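Local coordinates for protein aldo-keto reductase AKR2E4 (Bombyx mori, PDB 3WCZ) that reduces 3-dehydroecdysone with NADPH as hydride source in the silkworm and may thereby help to regulate molting, at residues 3-8 against 17-22; 176-181 against 253-258; 203-208 against 247-252. One frame throughout, in Å; residues are numbered along the deposited sequence.

In the fold
The chain begins with contact 1, where segment 3-8 runs into a beta hairpin and 17-22 leads out of it; the short loop closed here covers the bottom of the barrel and delivers Gly22 on the first barrel strand. Far along the sequence, contact 2 closes a long loop between strand 178-182 and strand 255-256, and contact 3 is nested inside that loop, setting strand 202-206 against helix 241-251. Strand 202-206 lies between the two strands of contact 2. The barrel closes where the last strand meets the first: Ala20 N probably donates to Pro256 O, and Gly22 N to Pro258 O. All three contacts touch the NADP.

Contact 1 (3-8 against 17-22); sequences VQAPCI and PIVALG. With NAP (NADP nicotinamide-adenine-dinucleotide phosphate), chain B.
Segment 3-8 packs against 17-22 as an antiparallel pairing of backbones backed by small apolar contacts, at the base of the hairpin that precedes the first barrel strand. Cys7 and Pro17 form a non-hydrogen-bonded antiparallel pair with their CA atoms 4.2 Å apart and their side chains diverging. Next to it the amide of Ile18 donates to Pro6 O at 2.9 Å. The same oxygen receives a CA-H...O contact from Pro17.

Ile18 carries most of the side-chain packing and reaches in two directions. With CG1 between the backbone N and the carbonyl carbon (chi1 69°) and the chain extended beyond it, Ile18 CD1 reaches the Pro6 ring, 3.7 Å from Pro6 CG. The other branch turns to Ile8 instead: Ile18 CG2 presses on Ile8 CG1 at 3.4 Å, closer than carbons usually pack. In aldo-keto reductases such an N-terminal hairpin, here strands 7-9 and 15-17, closes the bottom of the (beta/alpha)8 barrel. Phe273 comes from a later loop to touch Pro6, Ile18 and Val19.

On the N-terminal side, Ala5 turns its CB toward the other segment and meets Val19 CG2 at 4.2 Å. Cys7 SG lies beside the backbone of Pro17, 3.6 Å from its N. Beyond the touching residues the chain enters strand 21-22, where Gly22, part of the NADP site, brings its CA to 3.3 Å from O2D of the nicotinamide ribose.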
loop_
_atom_site.group_PDB
_atom_site.type_symbol
_atom_site.label_atom_id
_atom_site.label_comp_id
_atom_site.label_asym_id
_atom_site.label_seq_id
_atom_site.Cartn_x
_atom_site.Cartn_y
_atom_site.Cartn_z
ATOM N N VAL A 3 15.151 -2.700 12.897
ATOM C CA VAL A 3 13.852 -2.846 13.557
ATOM C C VAL A 3 12.967 -3.763 12.715
ATOM O O VAL A 3 12.714 -3.446 11.550
ATOM C CB VAL A 3 13.157 -1.466 13.707
ATOM C CG1 VAL A 3 11.731 -1.614 14.287
ATOM C CG2 VAL A 3 14.024 -0.508 14.556
ATOM N N GLN A 4 12.507 -4.903 13.244
ATOM C CA GLN A 4 11.509 -5.669 12.481
ATOM C C GLN A 4 10.108 -5.320 12.960
ATOM O O GLN A 4 9.775 -5.384 14.161
ATOM C CB GLN A 4 11.757 -7.179 12.471
ATOM C CG GLN A 4 12.889 -7.621 11.534
ATOM C CD GLN A 4 12.893 -9.122 11.291
ATOM O OE1 GLN A 4 11.852 -9.722 11.020
ATOM N NE2 GLN A 4 14.068 -9.731 11.383
ATOM N N ALA A 5 9.294 -4.879 12.018
ATOM C CA ALA A 5 7.922 -4.569 12.313
ATOM C C ALA A 5 7.224 -5.840 12.744
ATOM O O ALA A 5 7.507 -6.939 12.229
ATOM C CB ALA A 5 7.237 -4.001 11.112
ATOM N N PRO A 6 6.271 -5.719 13.671
ATOM C CA PRO A 6 5.383 -6.839 13.978
ATOM C C PRO A 6 4.468 -7.144 12.818
ATOM O O PRO A 6 4.401 -6.374 11.849
ATOM C CB PRO A 6 4.538 -6.317 15.140
ATOM C CG PRO A 6 4.935 -4.970 15.398
ATOM C CD PRO A 6 5.909 -4.496 14.410
ATOM N N CYS A 7 3.706 -8.222 12.932
ATOM C CA CYS A 7 2.720 -8.558 11.909
ATOM C C CYS A 7 1.223 -8.453 12.304
ATOM O O CYS A 7 0.864 -8.483 13.486
ATOM C CB CYS A 7 3.006 -9.960 11.440
ATOM S SG CYS A 7 4.564 -10.123 10.605
ATOM N N ILE A 8 0.356 -8.301 11.303
ATOM C CA ILE A 8 -1.074 -8.598 11.450
ATOM C C ILE A 8 -1.298 -10.033 10.877
ATOM O O ILE A 8 -0.710 -10.421 9.850
ATOM C CB ILE A 8 -1.945 -7.550 10.709
ATOM C CG1 ILE A 8 -1.880 -6.174 11.400
ATOM C CG2 ILE A 8 -3.387 -8.010 10.645
ATOM C CD1 ILE A 8 -2.730 -5.045 10.757
ATOM N N PRO A 17 3.875 -8.229 7.570
ATOM C CA PRO A 17 4.515 -7.172 8.358
ATOM C C PRO A 17 3.756 -5.885 8.215
ATOM O O PRO A 17 3.337 -5.547 7.101
ATOM C CB PRO A 17 5.912 -7.050 7.731
ATOM C CG PRO A 17 6.109 -8.366 6.988
ATOM C CD PRO A 17 4.749 -8.764 6.515
ATOM N N ILE A 18 3.603 -5.137 9.302
ATOM C CA ILE A 18 2.693 -4.011 9.325
ATOM C C ILE A 18 3.278 -2.660 8.876
ATOM O O ILE A 18 2.608 -1.656 8.946
ATOM C CB ILE A 18 1.995 -3.878 10.697
ATOM C CG1 ILE A 18 2.991 -3.461 11.758
ATOM C CG2 ILE A 18 1.309 -5.207 11.020
ATOM C CD1 ILE A 18 2.359 -3.487 13.129
ATOM N N VAL A 19 4.525 -2.653 8.404
ATOM C CA VAL A 19 5.063 -1.521 7.651
ATOM C C VAL A 19 5.562 -2.054 6.317
ATOM O O VAL A 19 6.275 -3.039 6.294
ATOM C CB VAL A 19 6.217 -0.811 8.387
ATOM C CG1 VAL A 19 6.724 0.333 7.577
ATOM C CG2 VAL A 19 5.764 -0.339 9.797
ATOM N N ALA A 20 5.179 -1.401 5.222
ATOM C CA ALA A 20 5.660 -1.737 3.886
ATOM C C ALA A 20 6.411 -0.583 3.278
ATOM O O ALA A 20 6.005 0.573 3.416
ATOM C CB ALA A 20 4.488 -2.120 2.981
ATOM N N LEU A 21 7.500 -0.898 2.590
ATOM C CA LEU A 21 8.169 0.110 1.771
ATOM C C LEU A 21 7.369 0.407 0.514
ATOM O O LEU A 21 7.073 -0.506 -0.256
ATOM C CB LEU A 21 9.565 -0.343 1.373
ATOM C CG LEU A 21 10.323 0.668 0.494
ATOM C CD1 LEU A 21 10.766 1.899 1.303
ATOM C CD2 LEU A 21 11.510 0.054 -0.189
ATOM N N GLY A 22 7.018 1.663 0.299
ATOM C CA GLY A 22 6.401 2.046 -0.951
ATOM C C GLY A 22 7.391 2.224 -2.079
ATOM O O GLY A 22 8.479 2.778 -1.880
HETATM P PA NAP B . 4.278 8.848 0.713
HETATM O O1A NAP B . 4.932 7.679 1.323
HETATM O O2A NAP B . 2.959 9.314 1.095
HETATM O O5B NAP B . 5.209 10.098 0.631
HETATM C C5B NAP B . 6.512 10.002 0.140
HETATM C C4B NAP B . 7.306 11.296 0.230
HETATM O O4B NAP B . 7.620 11.570 1.609
HETATM C C3B NAP B . 8.578 11.344 -0.526
HETATM O O3B NAP B . 8.702 12.646 -1.045
HETATM C C2B NAP B . 9.576 11.059 0.491
HETATM O O2B NAP B . 10.867 11.553 0.196
HETATM C C1B NAP B . 9.015 11.713 1.726
HETATM N N9A NAP B . 9.374 11.125 2.999
HETATM C C8A NAP B . 9.443 9.804 3.264
HETATM N N7A NAP B . 9.678 9.582 4.541
HETATM C C5A NAP B . 9.778 10.803 5.156
HETATM C C6A NAP B . 10.015 11.200 6.476
HETATM N N6A NAP B . 10.254 10.317 7.532
HETATM N N1A NAP B . 10.042 12.524 6.709
HETATM C C2A NAP B . 9.830 13.404 5.731
HETATM N N3A NAP B . 9.587 13.060 4.455
HETATM C C4A NAP B . 9.549 11.748 4.173
HETATM O O3 NAP B . 4.251 8.539 -0.878
HETATM P PN NAP B . 3.328 7.810 -1.952
HETATM O O1N NAP B . 4.276 7.267 -2.957
HETATM O O2N NAP B . 2.280 8.773 -2.384
HETATM O O5D NAP B . 2.577 6.628 -1.199
HETATM C C5D NAP B . 3.286 5.585 -0.619
HETATM C C4D NAP B . 3.177 4.231 -1.333
HETATM O O4D NAP B . 1.847 3.745 -1.317
HETATM C C3D NAP B . 3.518 4.258 -2.788
HETATM O O3D NAP B . 4.903 4.417 -3.023
HETATM C C2D NAP B . 2.944 3.011 -3.245
HETATM O O2D NAP B . 3.720 1.922 -2.834
HETATM C C1D NAP B . 1.608 3.030 -2.534
HETATM N N1N NAP B . 0.459 3.639 -3.214
HETATM C C2N NAP B . -0.527 2.862 -3.700
HETATM C C3N NAP B . -1.609 3.433 -4.320
HETATM C C7N NAP B . -2.674 2.513 -4.782
HETATM O O7N NAP B . -2.833 1.367 -4.296
HETATM N N7N NAP B . -3.565 3.024 -5.657
HETATM C C4N NAP B . -1.681 4.823 -4.530
HETATM C C5N NAP B . -0.660 5.629 -4.008
HETATM C C6N NAP B . 0.388 4.989 -3.357
HETATM P P2B NAP B . 12.167 10.616 0.184
HETATM O O1X NAP B . 13.287 11.575 -0.266
HETATM O O2X NAP B . 12.405 10.155 1.555
HETATM O O3X NAP B . 11.911 9.508 -0.806
#

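Contact 2 (176-181 against 253-258); sequences PVINQI and GLIPIP. With NAP (NADP nicotinamide-adenine-dinucleotide phosphate), chain B.
Inside the (beta/alpha)8 barrel, Gln180 reaches past strand 202-206 to Ile257, joining strand 178-182 to the segment that carries strand 255-256. Strand 202-206 separates the two in the sheet, and the contact is made by side chains, with no hydrogen bond between the segments. From CB the glutamine chain runs outstretched: CG is anti to the backbone N (chi1 176°) and the next torsion is also extended, which carries the amide into the barrel although its CB leaves the backbone at an angle to the other segment. CG passes 3.9 Å from Ile257 CD1. The amide carbon CD comes closest, 3.3 Å from that methyl, and the two side chains cross at about a right angle. NE2 lies 3.5 Å from the same CD1 and donates a hydrogen bond to Asp53 OD1, which helps to set the rotation of the amide; Asp53 in turn binds the NADP. Ile257 also faces the cofactor, its CG2 lying 3.7 Å from O4D of the nicotinamide ribose. Deeper down, Ile178 and Ile255 meet more loosely through their CD1 methyls. At the far end of Gln180, OE1 stands 2.9 Å from O7N of the nicotinamide carboxamide.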
loop_
_atom_site.group_PDB
_atom_site.type_symbol
_atom_site.label_atom_id
_atom_site.label_comp_id
_atom_site.label_asym_id
_atom_site.label_seq_id
_atom_site.Cartn_x
_atom_site.Cartn_y
_atom_site.Cartn_z
ATOM N N PRO A 176 -11.341 -10.580 0.370
ATOM C CA PRO A 176 -9.986 -10.067 0.334
ATOM C C PRO A 176 -9.364 -10.076 1.721
ATOM O O PRO A 176 -10.070 -9.867 2.722
ATOM C CB PRO A 176 -10.169 -8.645 -0.207
ATOM C CG PRO A 176 -11.574 -8.342 -0.078
ATOM C CD PRO A 176 -12.323 -9.598 -0.105
ATOM N N VAL A 177 -8.063 -10.328 1.802
ATOM C CA VAL A 177 -7.351 -10.176 3.082
ATOM C C VAL A 177 -7.146 -8.710 3.443
ATOM O O VAL A 177 -7.074 -8.377 4.619
ATOM C CB VAL A 177 -5.964 -10.857 3.102
ATOM C CG1 VAL A 177 -6.095 -12.368 3.001
ATOM C CG2 VAL A 177 -5.042 -10.324 1.997
ATOM N N ILE A 178 -7.109 -7.857 2.413
ATOM C CA ILE A 178 -6.704 -6.464 2.517
ATOM C C ILE A 178 -7.462 -5.621 1.516
ATOM O O ILE A 178 -7.745 -6.074 0.418
ATOM C CB ILE A 178 -5.183 -6.341 2.260
ATOM C CG1 ILE A 178 -4.458 -6.622 3.588
ATOM C CG2 ILE A 178 -4.776 -4.934 1.688
ATOM C CD1 ILE A 178 -3.021 -6.947 3.472
ATOM N N ASN A 179 -7.762 -4.386 1.919
ATOM C CA ASN A 179 -8.138 -3.298 1.034
ATOM C C ASN A 179 -7.084 -2.223 1.219
ATOM O O ASN A 179 -6.934 -1.690 2.336
ATOM C CB ASN A 179 -9.567 -2.795 1.325
ATOM C CG ASN A 179 -10.074 -1.767 0.302
ATOM O OD1 ASN A 179 -9.569 -1.674 -0.811
ATOM N ND2 ASN A 179 -11.143 -1.063 0.665
ATOM N N GLN A 180 -6.347 -1.915 0.146
ATOM C CA GLN A 180 -5.321 -0.887 0.207
ATOM C C GLN A 180 -5.896 0.432 -0.295
ATOM O O GLN A 180 -6.310 0.544 -1.462
ATOM C CB GLN A 180 -4.087 -1.311 -0.609
ATOM C CG GLN A 180 -3.010 -0.233 -0.668
ATOM C CD GLN A 180 -1.703 -0.566 -1.366
ATOM O OE1 GLN A 180 -1.198 0.269 -2.137
ATOM N NE2 GLN A 180 -1.140 -1.733 -1.119
ATOM N N ILE A 181 -5.970 1.407 0.603
ATOM C CA ILE A 181 -6.652 2.670 0.320
ATOM C C ILE A 181 -5.828 3.833 0.890
ATOM O O ILE A 181 -4.910 3.635 1.707
ATOM C CB ILE A 181 -8.095 2.681 0.903
ATOM C CG1 ILE A 181 -8.067 2.388 2.390
ATOM C CG2 ILE A 181 -8.940 1.668 0.151
ATOM C CD1 ILE A 181 -9.426 2.586 3.097
ATOM N N GLY A 253 -4.800 0.663 13.514
ATOM C CA GLY A 253 -4.790 -0.730 13.092
ATOM C C GLY A 253 -4.445 -0.936 11.636
ATOM O O GLY A 253 -4.791 -1.977 11.072
ATOM N N LEU A 254 -3.789 0.031 11.017
ATOM C CA LEU A 254 -3.499 0.040 9.584
ATOM C C LEU A 254 -2.047 -0.333 9.329
ATOM O O LEU A 254 -1.199 -0.289 10.235
ATOM C CB LEU A 254 -3.784 1.431 9.014
ATOM C CG LEU A 254 -5.103 2.056 9.464
ATOM C CD1 LEU A 254 -5.278 3.441 8.865
ATOM C CD2 LEU A 254 -6.272 1.167 9.120
ATOM N N ILE A 255 -1.779 -0.713 8.079
ATOM C CA ILE A 255 -0.461 -1.067 7.587
ATOM C C ILE A 255 0.001 0.074 6.683
ATOM O O ILE A 255 -0.390 0.131 5.520
ATOM C CB ILE A 255 -0.526 -2.387 6.799
ATOM C CG1 ILE A 255 -0.988 -3.524 7.722
ATOM C CG2 ILE A 255 0.804 -2.685 6.134
ATOM C CD1 ILE A 255 -1.524 -4.757 6.942
ATOM N N PRO A 256 0.786 1.028 7.217
ATOM C CA PRO A 256 1.223 2.136 6.369
ATOM C C PRO A 256 2.285 1.712 5.360
ATOM O O PRO A 256 3.036 0.751 5.589
ATOM C CB PRO A 256 1.807 3.128 7.381
ATOM C CG PRO A 256 2.281 2.259 8.494
ATOM C CD PRO A 256 1.270 1.170 8.609
ATOM N N ILE A 257 2.285 2.419 4.233
ATOM C CA ILE A 257 3.202 2.151 3.139
ATOM C C ILE A 257 4.093 3.369 2.858
ATOM O O ILE A 257 3.994 4.000 1.797
ATOM C CB ILE A 257 2.449 1.789 1.835
ATOM C CG1 ILE A 257 1.282 0.833 2.092
ATOM C CG2 ILE A 257 3.412 1.178 0.821
ATOM C CD1 ILE A 257 0.413 0.660 0.858
ATOM N N PRO A 258 4.974 3.725 3.795
ATOM C CA PRO A 258 5.820 4.898 3.547
ATOM C C PRO A 258 6.791 4.662 2.390
ATOM O O PRO A 258 7.562 3.693 2.395
ATOM C CB PRO A 258 6.576 5.066 4.874
ATOM C CG PRO A 258 6.615 3.716 5.452
ATOM C CD PRO A 258 5.279 3.110 5.095
HETATM P PA NAP B . 4.278 8.848 0.713
HETATM O O1A NAP B . 4.932 7.679 1.323
HETATM O O2A NAP B . 2.959 9.314 1.095
HETATM O O5B NAP B . 5.209 10.098 0.631
HETATM C C5B NAP B . 6.512 10.002 0.140
HETATM C C4B NAP B . 7.306 11.296 0.230
HETATM O O4B NAP B . 7.620 11.570 1.609
HETATM C C3B NAP B . 8.578 11.344 -0.526
HETATM O O3B NAP B . 8.702 12.646 -1.045
HETATM C C2B NAP B . 9.576 11.059 0.491
HETATM O O2B NAP B . 10.867 11.553 0.196
HETATM C C1B NAP B . 9.015 11.713 1.726
HETATM N N9A NAP B . 9.374 11.125 2.999
HETATM C C8A NAP B . 9.443 9.804 3.264
HETATM N N7A NAP B . 9.678 9.582 4.541
HETATM C C5A NAP B . 9.778 10.803 5.156
HETATM C C6A NAP B . 10.015 11.200 6.476
HETATM N N6A NAP B . 10.254 10.317 7.532
HETATM N N1A NAP B . 10.042 12.524 6.709
HETATM C C2A NAP B . 9.830 13.404 5.731
HETATM N N3A NAP B . 9.587 13.060 4.455
HETATM C C4A NAP B . 9.549 11.748 4.173
HETATM O O3 NAP B . 4.251 8.539 -0.878
HETATM P PN NAP B . 3.328 7.810 -1.952
HETATM O O1N NAP B . 4.276 7.267 -2.957
HETATM O O2N NAP B . 2.280 8.773 -2.384
HETATM O O5D NAP B . 2.577 6.628 -1.199
HETATM C C5D NAP B . 3.286 5.585 -0.619
HETATM C C4D NAP B . 3.177 4.231 -1.333
HETATM O O4D NAP B . 1.847 3.745 -1.317
HETATM C C3D NAP B . 3.518 4.258 -2.788
HETATM O O3D NAP B . 4.903 4.417 -3.023
HETATM C C2D NAP B . 2.944 3.011 -3.245
HETATM O O2D NAP B . 3.720 1.922 -2.834
HETATM C C1D NAP B . 1.608 3.030 -2.534
HETATM N N1N NAP B . 0.459 3.639 -3.214
HETATM C C2N NAP B . -0.527 2.862 -3.700
HETATM C C3N NAP B . -1.609 3.433 -4.320
HETATM C C7N NAP B . -2.674 2.513 -4.782
HETATM O O7N NAP B . -2.833 1.367 -4.296
HETATM N N7N NAP B . -3.565 3.024 -5.657
HETATM C C4N NAP B . -1.681 4.823 -4.530
HETATM C C5N NAP B . -0.660 5.629 -4.008
HETATM C C6N NAP B . 0.388 4.989 -3.357
HETATM P P2B NAP B . 12.167 10.616 0.184
HETATM O O1X NAP B . 13.287 11.575 -0.266
HETATM O O2X NAP B . 12.405 10.155 1.555
HETATM O O3X NAP B . 11.911 9.508 -0.806
#

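Contact 3 (203-208 against 247-252); sequences VMAYSP and RYLIDR. With NAP (NADP nicotinamide-adenine-dinucleotide phosphate), chain B.
One methyl group makes the whole contact: Leu249 CD1, on the helix, reaches both Ala205 and Pro208, and no hydrogen bond links the segments. It presses on Pro208 CB at 3.4 Å, tight for two carbons, and rests on Ala205 CB at 4.1 Å. Leu249 sets CG anti to its carbonyl carbon (chi1 -62°), and this sends the branched end across to the strand.

What the leucine packs behind is a wall of the cofactor site. The Tyr206 side chain leaves the strand away from the helix, and the nicotinamide lies over one face of its ring, with C4N 3.1 Å above the plane and over the centre. A tyrosine lying against the nicotinamide in this way is a familiar feature of aldo-keto reductases. Ser207 OG then donates to the pyrophosphate oxygen O2N at 2.9 Å, while Pro208 CD lies beside the other phosphate.

Along the helix, Arg247 grips the Asp251 carboxylate side-on, NE to OD2 and NH2 to OD1, the latter at 2.8 Å. Both acceptors are met from above the carboxylate plane, and Ile250 CG2 covers one face of the guanidinium.

Strand 202-206 runs between strands 178-182 and 255-256, while helix 241-251 packs outside the barrel, where Leu249 and Ile250 also touch Pro256 and Tyr248 lies against helix 279-286.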
loop_
_atom_site.group_PDB
_atom_site.type_symbol
_atom_site.label_atom_id
_atom_site.label_comp_id
_atom_site.label_asym_id
_atom_site.label_seq_id
_atom_site.Cartn_x
_atom_site.Cartn_y
_atom_site.Cartn_z
ATOM N N VAL A 203 -6.506 -3.149 6.445
ATOM C CA VAL A 203 -6.306 -2.003 5.577
ATOM C C VAL A 203 -4.837 -1.636 5.486
ATOM O O VAL A 203 -4.184 -1.425 6.508
ATOM C CB VAL A 203 -7.138 -0.821 6.055
ATOM C CG1 VAL A 203 -6.800 0.423 5.243
ATOM C CG2 VAL A 203 -8.618 -1.200 5.979
ATOM N N MET A 204 -4.341 -1.536 4.251
ATOM C CA MET A 204 -3.048 -0.921 3.977
ATOM C C MET A 204 -3.320 0.534 3.623
ATOM O O MET A 204 -4.235 0.818 2.853
ATOM C CB MET A 204 -2.305 -1.626 2.832
ATOM C CG MET A 204 -1.797 -3.010 3.182
ATOM S SD MET A 204 -1.004 -3.873 1.789
ATOM C CE MET A 204 0.561 -2.980 1.692
ATOM N N ALA A 205 -2.560 1.446 4.244
ATOM C CA ALA A 205 -2.710 2.887 4.071
ATOM C C ALA A 205 -1.642 3.446 3.154
ATOM O O ALA A 205 -0.445 3.550 3.523
ATOM C CB ALA A 205 -2.624 3.577 5.452
ATOM N N TYR A 206 -2.054 3.790 1.936
ATOM C CA TYR A 206 -1.156 4.424 0.989
ATOM C C TYR A 206 -1.141 5.950 1.131
ATOM O O TYR A 206 -2.000 6.530 1.774
ATOM C CB TYR A 206 -1.429 3.938 -0.430
ATOM C CG TYR A 206 -2.623 4.423 -1.197
ATOM C CD1 TYR A 206 -2.750 5.742 -1.618
ATOM C CD2 TYR A 206 -3.575 3.514 -1.627
ATOM C CE1 TYR A 206 -3.806 6.143 -2.429
ATOM C CE2 TYR A 206 -4.636 3.908 -2.420
ATOM C CZ TYR A 206 -4.724 5.212 -2.840
ATOM O OH TYR A 206 -5.733 5.638 -3.653
ATOM N N SER A 207 -0.117 6.550 0.521
ATOM C CA SER A 207 0.203 7.976 0.660
ATOM C C SER A 207 0.052 8.419 2.108
ATOM O O SER A 207 -0.641 9.380 2.405
ATOM C CB SER A 207 -0.655 8.826 -0.287
ATOM O OG SER A 207 -0.472 8.482 -1.659
ATOM N N PRO A 208 0.716 7.704 3.017
ATOM C CA PRO A 208 0.523 7.940 4.451
ATOM C C PRO A 208 0.973 9.328 4.930
ATOM O O PRO A 208 0.499 9.766 5.984
ATOM C CB PRO A 208 1.382 6.864 5.102
ATOM C CG PRO A 208 2.461 6.598 4.116
ATOM C CD PRO A 208 1.739 6.674 2.774
ATOM N N ARG A 247 2.854 6.369 12.972
ATOM C CA ARG A 247 2.357 5.720 14.179
ATOM C C ARG A 247 0.849 5.948 14.312
ATOM O O ARG A 247 0.120 5.054 14.768
ATOM C CB ARG A 247 3.093 6.235 15.418
ATOM C CG ARG A 247 2.624 5.565 16.737
ATOM C CD ARG A 247 3.011 4.101 16.860
ATOM N NE ARG A 247 1.977 3.375 17.587
ATOM C CZ ARG A 247 2.060 2.091 17.933
ATOM N NH1 ARG A 247 3.150 1.393 17.702
ATOM N NH2 ARG A 247 1.037 1.509 18.557
ATOM N N TYR A 248 0.365 7.117 13.917
ATOM C CA TYR A 248 -1.080 7.394 13.902
ATOM C C TYR A 248 -1.805 6.291 13.126
ATOM O O TYR A 248 -2.831 5.748 13.568
ATOM C CB TYR A 248 -1.313 8.787 13.290
ATOM C CG TYR A 248 -2.680 9.029 12.687
ATOM C CD1 TYR A 248 -3.797 9.233 13.475
ATOM C CD2 TYR A 248 -2.841 9.049 11.308
ATOM C CE1 TYR A 248 -5.048 9.418 12.914
ATOM C CE2 TYR A 248 -4.076 9.248 10.748
ATOM C CZ TYR A 248 -5.171 9.416 11.544
ATOM O OH TYR A 248 -6.411 9.623 10.981
ATOM N N LEU A 249 -1.271 5.939 11.954
ATOM C CA LEU A 249 -1.904 4.910 11.159
ATOM C C LEU A 249 -1.836 3.537 11.840
ATOM O O LEU A 249 -2.842 2.791 11.867
ATOM C CB LEU A 249 -1.273 4.880 9.758
ATOM C CG LEU A 249 -1.453 6.192 8.978
ATOM C CD1 LEU A 249 -0.562 6.231 7.765
ATOM C CD2 LEU A 249 -2.900 6.422 8.613
ATOM N N ILE A 250 -0.677 3.207 12.400
ATOM C CA ILE A 250 -0.514 1.974 13.170
ATOM C C ILE A 250 -1.565 1.906 14.297
ATOM O O ILE A 250 -2.159 0.849 14.556
ATOM C CB ILE A 250 0.923 1.859 13.753
ATOM C CG1 ILE A 250 2.001 1.741 12.663
ATOM C CG2 ILE A 250 1.012 0.703 14.745
ATOM C CD1 ILE A 250 1.997 0.419 11.971
ATOM N N ASP A 251 -1.752 2.994 15.045
ATOM C CA ASP A 251 -2.710 2.998 16.142
ATOM C C ASP A 251 -4.163 2.912 15.715
ATOM O O ASP A 251 -5.039 2.562 16.522
ATOM C CB ASP A 251 -2.482 4.234 17.032
ATOM C CG ASP A 251 -1.358 4.033 18.030
ATOM O OD1 ASP A 251 -1.342 2.978 18.679
ATOM O OD2 ASP A 251 -0.456 4.903 18.099
ATOM N N ARG A 252 -4.422 3.172 14.436
ATOM C CA ARG A 252 -5.725 2.910 13.842
ATOM C C ARG A 252 -5.826 1.482 13.294
ATOM O O ARG A 252 -6.833 1.140 12.671
ATOM C CB ARG A 252 -6.061 3.946 12.780
ATOM C CG ARG A 252 -6.392 5.307 13.393
ATOM C CD ARG A 252 -6.820 6.293 12.339
ATOM N NE ARG A 252 -7.981 5.805 11.614
ATOM C CZ ARG A 252 -8.344 6.223 10.420
ATOM N NH1 ARG A 252 -7.674 7.167 9.811
ATOM N NH2 ARG A 252 -9.371 5.663 9.810
HETATM P PA NAP B . 4.278 8.848 0.713
HETATM O O1A NAP B . 4.932 7.679 1.323
HETATM O O2A NAP B . 2.959 9.314 1.095
HETATM O O5B NAP B . 5.209 10.098 0.631
HETATM C C5B NAP B . 6.512 10.002 0.140
HETATM C C4B NAP B . 7.306 11.296 0.230
HETATM O O4B NAP B . 7.620 11.570 1.609
HETATM C C3B NAP B . 8.578 11.344 -0.526
HETATM O O3B NAP B . 8.702 12.646 -1.045
HETATM C C2B NAP B . 9.576 11.059 0.491
HETATM O O2B NAP B . 10.867 11.553 0.196
HETATM C C1B NAP B . 9.015 11.713 1.726
HETATM N N9A NAP B . 9.374 11.125 2.999
HETATM C C8A NAP B . 9.443 9.804 3.264
HETATM N N7A NAP B . 9.678 9.582 4.541
HETATM C C5A NAP B . 9.778 10.803 5.156
HETATM C C6A NAP B . 10.015 11.200 6.476
HETATM N N6A NAP B . 10.254 10.317 7.532
HETATM N N1A NAP B . 10.042 12.524 6.709
HETATM C C2A NAP B . 9.830 13.404 5.731
HETATM N N3A NAP B . 9.587 13.060 4.455
HETATM C C4A NAP B . 9.549 11.748 4.173
HETATM O O3 NAP B . 4.251 8.539 -0.878
HETATM P PN NAP B . 3.328 7.810 -1.952
HETATM O O1N NAP B . 4.276 7.267 -2.957
HETATM O O2N NAP B . 2.280 8.773 -2.384
HETATM O O5D NAP B . 2.577 6.628 -1.199
HETATM C C5D NAP B . 3.286 5.585 -0.619
HETATM C C4D NAP B . 3.177 4.231 -1.333
HETATM O O4D NAP B . 1.847 3.745 -1.317
HETATM C C3D NAP B . 3.518 4.258 -2.788
HETATM O O3D NAP B . 4.903 4.417 -3.023
HETATM C C2D NAP B . 2.944 3.011 -3.245
HETATM O O2D NAP B . 3.720 1.922 -2.834
HETATM C C1D NAP B . 1.608 3.030 -2.534
HETATM N N1N NAP B . 0.459 3.639 -3.214
HETATM C C2N NAP B . -0.527 2.862 -3.700
HETATM C C3N NAP B . -1.609 3.433 -4.320
HETATM C C7N NAP B . -2.674 2.513 -4.782
HETATM O O7N NAP B . -2.833 1.367 -4.296
HETATM N N7N NAP B . -3.565 3.024 -5.657
HETATM C C4N NAP B . -1.681 4.823 -4.530
HETATM C C5N NAP B . -0.660 5.629 -4.008
HETATM C C6N NAP B . 0.388 4.989 -3.357
HETATM P P2B NAP B . 12.167 10.616 0.184
HETATM O O1X NAP B . 13.287 11.575 -0.266
HETATM O O2X NAP B . 12.405 10.155 1.555
HETATM O O3X NAP B . 11.911 9.508 -0.806
#